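Local coordinates for protein TetR family transcription regulator (PDB 3PAS) that probably binds DNA at cis-regulatory sites as a transcription regulator of the TetR family, at residues Asp6-Glu20 and Ala35-Tyr49. Numbering follows the deposited sequence. Where two conformers were deposited one is given.
Sequences DDSKRIAFLEATVRE and AKAAGLSPATLYIYY
In the three-helix DNA-binding domain of the TetR family, Phe13 from helix 5-24 packs into the predicted helix-turn-helix, a knob in a hole formed by Ala35, Thr44, Leu45 and Tyr48. A chi1 of -66° puts CG anti to the carbonyl carbon and carries the Phe13 ring across to Leu45. Leu45 CA lies over one face of the Phe13 ring, a CH-pi contact 3.8 Å from the centroid of that ring. Thr44 CG2 meets the ring edge in plane, and Leu40 CD1 comes within 3.4 Å of Phe13 CZ. At the turn, where Gly39 closes helix 31-37 with a Schellman motif, small residues let the backbones come close: Ala16 CB lies 3.8 Å from Ala38 CB.

At the other end Tyr48 is a knob among Asp6, Lys9, Arg10 and Phe13. Its CD1 sits over one face of the Arg10 guanidinium, the two planes 78° apart. Arg10 NE donates to the syn lone pair of Asp6 OD1 (2.8 Å) in a salt bridge, while Arg10 NH1 makes a weak hydrogen bond to Tyr48 O (3.3 Å). Tyr49 OH lies 3.5 Å from Arg10 CG and also touches Leu14. Trimming Arg10 to an alanine would probably leave Asp6 without its charge partner and Tyr48 O without the weak bond.

The axes of 6-20 and 42-48 cross at -109°; Leu14 and Thr17 touch helix 52-76, and Ala16, Thr17 and Leu45 share Ile34 of helix 31-37.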
# COMPACT_ATOMS: atom_id res chain seq x y z
N ASP B 6 25.45 -25.81 -9.92
CA ASP B 6 24.84 -25.77 -8.59
C ASP B 6 23.96 -24.53 -8.47
O ASP B 6 22.81 -24.60 -7.99
CB ASP B 6 25.93 -25.71 -7.51
CG ASP B 6 25.38 -25.85 -6.09
OD1 ASP B 6 24.82 -24.87 -5.54
OD2 ASP B 6 25.57 -26.93 -5.50
N ASP B 7 24.52 -23.40 -8.91
CA ASP B 7 23.77 -22.16 -8.93
C ASP B 7 22.49 -22.35 -9.77
O ASP B 7 21.44 -21.89 -9.37
CB ASP B 7 24.63 -21.00 -9.43
CG ASP B 7 25.68 -20.53 -8.40
OD1 ASP B 7 25.48 -20.70 -7.17
OD2 ASP B 7 26.70 -19.96 -8.84
N SER B 8 22.54 -23.09 -10.86
CA SER B 8 21.38 -23.25 -11.74
C SER B 8 20.21 -24.10 -11.19
O SER B 8 19.03 -23.81 -11.45
CB SER B 8 21.83 -23.79 -13.09
OG SER B 8 20.73 -24.31 -13.81
N LYS B 9 20.51 -25.18 -10.48
CA LYS B 9 19.47 -25.97 -9.84
C LYS B 9 18.90 -25.10 -8.72
O LYS B 9 17.68 -25.03 -8.53
CB LYS B 9 20.03 -27.27 -9.23
CG LYS B 9 20.53 -28.30 -10.19
CD LYS B 9 19.41 -29.13 -10.74
CE LYS B 9 19.94 -30.29 -11.54
NZ LYS B 9 20.60 -31.31 -10.69
N ARG B 10 19.78 -24.42 -8.00
CA ARG B 10 19.35 -23.56 -6.91
C ARG B 10 18.40 -22.48 -7.44
O ARG B 10 17.35 -22.29 -6.88
CB ARG B 10 20.50 -22.90 -6.16
CG ARG B 10 21.20 -23.81 -5.15
CD ARG B 10 22.39 -23.12 -4.44
NE ARG B 10 23.07 -24.08 -3.54
CZ ARG B 10 22.70 -24.34 -2.28
NH1 ARG B 10 21.66 -23.72 -1.73
NH2 ARG B 10 23.35 -25.24 -1.55
N ILE B 11 18.80 -21.80 -8.51
CA ILE B 11 17.97 -20.78 -9.17
C ILE B 11 16.60 -21.32 -9.58
O ILE B 11 15.57 -20.62 -9.47
CB ILE B 11 18.70 -20.17 -10.41
CG1 ILE B 11 19.92 -19.37 -9.97
CG2 ILE B 11 17.76 -19.25 -11.24
CD1 ILE B 11 19.56 -18.10 -9.30
N ALA B 12 16.56 -22.57 -10.05
CA ALA B 12 15.32 -23.18 -10.45
C ALA B 12 14.39 -23.26 -9.26
O ALA B 12 13.19 -22.90 -9.37
CB ALA B 12 15.52 -24.56 -11.11
N PHE B 13 14.93 -23.67 -8.10
CA PHE B 13 14.11 -23.74 -6.89
C PHE B 13 13.71 -22.39 -6.31
O PHE B 13 12.58 -22.25 -5.85
CB PHE B 13 14.79 -24.58 -5.80
CG PHE B 13 14.93 -26.05 -6.15
CD1 PHE B 13 13.82 -26.85 -6.39
CD2 PHE B 13 16.19 -26.61 -6.26
CE1 PHE B 13 13.95 -28.18 -6.72
CE2 PHE B 13 16.32 -27.96 -6.56
CZ PHE B 13 15.20 -28.75 -6.80
N LEU B 14 14.64 -21.43 -6.31
CA LEU B 14 14.39 -20.13 -5.80
C LEU B 14 13.30 -19.42 -6.65
O LEU B 14 12.36 -18.88 -6.11
CB LEU B 14 15.68 -19.30 -5.76
CG LEU B 14 16.74 -19.82 -4.80
CD1 LEU B 14 18.13 -19.32 -5.18
CD2 LEU B 14 16.33 -19.50 -3.36
N GLU B 15 13.43 -19.50 -7.97
CA GLU B 15 12.44 -18.93 -8.88
C GLU B 15 11.07 -19.63 -8.76
O GLU B 15 10.04 -18.98 -8.76
CB GLU B 15 12.98 -19.02 -10.32
CG GLU B 15 14.03 -17.96 -10.64
CD GLU B 15 13.47 -16.52 -10.70
OE1 GLU B 15 12.23 -16.32 -10.83
OE2 GLU B 15 14.26 -15.57 -10.59
N ALA B 16 11.05 -20.94 -8.61
CA ALA B 16 9.79 -21.68 -8.44
C ALA B 16 9.11 -21.26 -7.14
O ALA B 16 7.87 -21.17 -7.07
CB ALA B 16 10.06 -23.20 -8.45
N THR B 17 9.91 -20.98 -6.11
CA THR B 17 9.39 -20.52 -4.81
C THR B 17 8.77 -19.13 -5.00
O THR B 17 7.66 -18.90 -4.57
CB THR B 17 10.47 -20.46 -3.75
OG1 THR B 17 11.02 -21.76 -3.53
CG2 THR B 17 9.91 -20.00 -2.41
N VAL B 18 9.52 -18.20 -5.62
CA VAL B 18 8.97 -16.87 -6.00
C VAL B 18 7.61 -17.00 -6.73
O VAL B 18 6.65 -16.38 -6.30
CB VAL B 18 9.90 -16.07 -6.89
CG1 VAL B 18 9.15 -14.78 -7.43
CG2 VAL B 18 11.19 -15.70 -6.12
N ARG B 19 7.52 -17.83 -7.77
CA ARG B 19 6.28 -17.99 -8.52
C ARG B 19 5.12 -18.56 -7.75
O ARG B 19 4.00 -18.01 -7.80
CB ARG B 19 6.47 -18.82 -9.81
CG ARG B 19 7.41 -18.20 -10.80
CD ARG B 19 7.34 -18.90 -12.16
NE ARG B 19 7.53 -20.34 -12.09
CZ ARG B 19 8.71 -20.96 -12.01
NH1 ARG B 19 9.83 -20.27 -11.97
NH2 ARG B 19 8.75 -22.28 -11.96
N GLU B 20 5.36 -19.65 -7.01
CA GLU B 20 4.31 -20.33 -6.30
C GLU B 20 3.78 -19.49 -5.14
O GLU B 20 2.55 -19.40 -4.94
CB GLU B 20 4.78 -21.71 -5.85
CG GLU B 20 5.03 -22.65 -6.99
CD GLU B 20 3.75 -23.00 -7.75
OE1 GLU B 20 2.82 -23.53 -7.10
OE2 GLU B 20 3.71 -22.76 -8.98
N ALA B 35 9.00 -28.03 -5.93
CA ALA B 35 9.82 -28.98 -6.71
C ALA B 35 9.18 -29.23 -8.13
O ALA B 35 9.86 -29.15 -9.20
CB ALA B 35 9.99 -30.29 -5.94
N LYS B 36 7.89 -29.48 -8.13
CA LYS B 36 7.14 -29.73 -9.36
C LYS B 36 7.24 -28.50 -10.30
O LYS B 36 7.55 -28.63 -11.48
CB LYS B 36 5.70 -30.07 -9.01
CG LYS B 36 4.94 -30.73 -10.14
CD LYS B 36 3.50 -31.11 -9.73
CE LYS B 36 3.47 -32.38 -8.86
NZ LYS B 36 2.17 -33.12 -9.00
N ALA B 37 7.04 -27.31 -9.75
CA ALA B 37 7.14 -26.10 -10.52
C ALA B 37 8.53 -25.91 -11.09
O ALA B 37 8.67 -25.35 -12.16
CB ALA B 37 6.73 -24.94 -9.70
N ALA B 38 9.57 -26.34 -10.37
CA ALA B 38 10.91 -26.31 -10.83
C ALA B 38 11.28 -27.43 -11.82
O ALA B 38 12.38 -27.44 -12.30
CB ALA B 38 11.89 -26.36 -9.61
N GLY B 39 10.43 -28.43 -12.03
CA GLY B 39 10.77 -29.58 -12.88
C GLY B 39 11.71 -30.60 -12.27
O GLY B 39 12.41 -31.35 -12.99
N LEU B 40 11.75 -30.65 -10.94
CA LEU B 40 12.70 -31.48 -10.21
C LEU B 40 12.05 -32.21 -9.05
O LEU B 40 10.93 -31.95 -8.69
CB LEU B 40 13.85 -30.59 -9.71
CG LEU B 40 14.64 -29.88 -10.81
CD1 LEU B 40 15.50 -28.75 -10.19
CD2 LEU B 40 15.49 -30.89 -11.62
N SER B 41 12.73 -33.21 -8.50
CA SER B 41 12.16 -34.00 -7.44
C SER B 41 12.34 -33.31 -6.09
O SER B 41 13.21 -32.50 -5.95
CB SER B 41 12.84 -35.36 -7.37
OG SER B 41 14.19 -35.25 -6.95
N PRO B 42 11.48 -33.62 -5.11
CA PRO B 42 11.73 -33.14 -3.76
C PRO B 42 13.09 -33.62 -3.23
O PRO B 42 13.76 -32.87 -2.52
CB PRO B 42 10.59 -33.73 -2.95
CG PRO B 42 9.50 -33.96 -3.94
CD PRO B 42 10.16 -34.24 -5.26
N ALA B 43 13.52 -34.84 -3.57
CA ALA B 43 14.85 -35.35 -3.14
C ALA B 43 15.93 -34.41 -3.61
O ALA B 43 16.82 -34.06 -2.85
CB ALA B 43 15.11 -36.87 -3.66
N THR B 44 15.80 -33.90 -4.82
CA THR B 44 16.74 -32.92 -5.35
C THR B 44 16.69 -31.60 -4.59
O THR B 44 17.71 -31.03 -4.28
CB THR B 44 16.53 -32.70 -6.86
OG1 THR B 44 16.74 -33.96 -7.52
CG2 THR B 44 17.51 -31.67 -7.41
N LEU B 45 15.48 -31.09 -4.35
CA LEU B 45 15.30 -29.90 -3.60
C LEU B 45 16.04 -30.01 -2.27
O LEU B 45 16.78 -29.07 -1.88
CB LEU B 45 13.79 -29.63 -3.39
CG LEU B 45 13.43 -28.29 -2.74
CD1 LEU B 45 12.00 -27.78 -3.17
CD2 LEU B 45 13.54 -28.38 -1.22
N TYR B 46 15.86 -31.13 -1.56
CA TYR B 46 16.53 -31.31 -0.30
C TYR B 46 18.07 -31.35 -0.35
O TYR B 46 18.74 -31.19 0.67
CB TYR B 46 16.00 -32.52 0.45
CG TYR B 46 14.53 -32.42 0.88
CD1 TYR B 46 14.04 -31.32 1.56
CD2 TYR B 46 13.65 -33.45 0.61
CE1 TYR B 46 12.72 -31.26 1.98
CE2 TYR B 46 12.33 -33.40 1.00
CZ TYR B 46 11.88 -32.31 1.69
OH TYR B 46 10.58 -32.26 2.05
N ILE B 47 18.63 -31.55 -1.52
CA ILE B 47 20.12 -31.44 -1.64
C ILE B 47 20.55 -30.00 -1.28
O ILE B 47 21.56 -29.75 -0.59
CB ILE B 47 20.61 -31.78 -3.07
CG1 ILE B 47 20.26 -33.22 -3.44
CG2 ILE B 47 22.11 -31.56 -3.15
CD1 ILE B 47 20.55 -33.63 -4.90
N TYR B 48 19.74 -29.05 -1.71
CA TYR B 48 20.09 -27.64 -1.58
C TYR B 48 19.46 -26.91 -0.40
O TYR B 48 20.07 -25.98 0.15
CB TYR B 48 19.69 -26.94 -2.88
CG TYR B 48 20.34 -27.59 -4.05
CD1 TYR B 48 21.70 -27.41 -4.32
CD2 TYR B 48 19.64 -28.45 -4.85
CE1 TYR B 48 22.30 -28.05 -5.43
CE2 TYR B 48 20.22 -29.10 -5.91
CZ TYR B 48 21.54 -28.90 -6.21
OH TYR B 48 22.07 -29.57 -7.27
N TYR B 49 18.25 -27.33 -0.02
CA TYR B 49 17.47 -26.66 1.03
C TYR B 49 16.95 -27.71 1.98
O TYR B 49 16.37 -28.70 1.54
CB TYR B 49 16.34 -25.84 0.41
CG TYR B 49 16.93 -24.83 -0.55
CD1 TYR B 49 17.60 -23.70 -0.07
CD2 TYR B 49 16.89 -25.05 -1.91
CE1 TYR B 49 18.22 -22.87 -0.91
CE2 TYR B 49 17.48 -24.18 -2.78
CZ TYR B 49 18.15 -23.10 -2.28
OH TYR B 49 18.77 -22.25 -3.13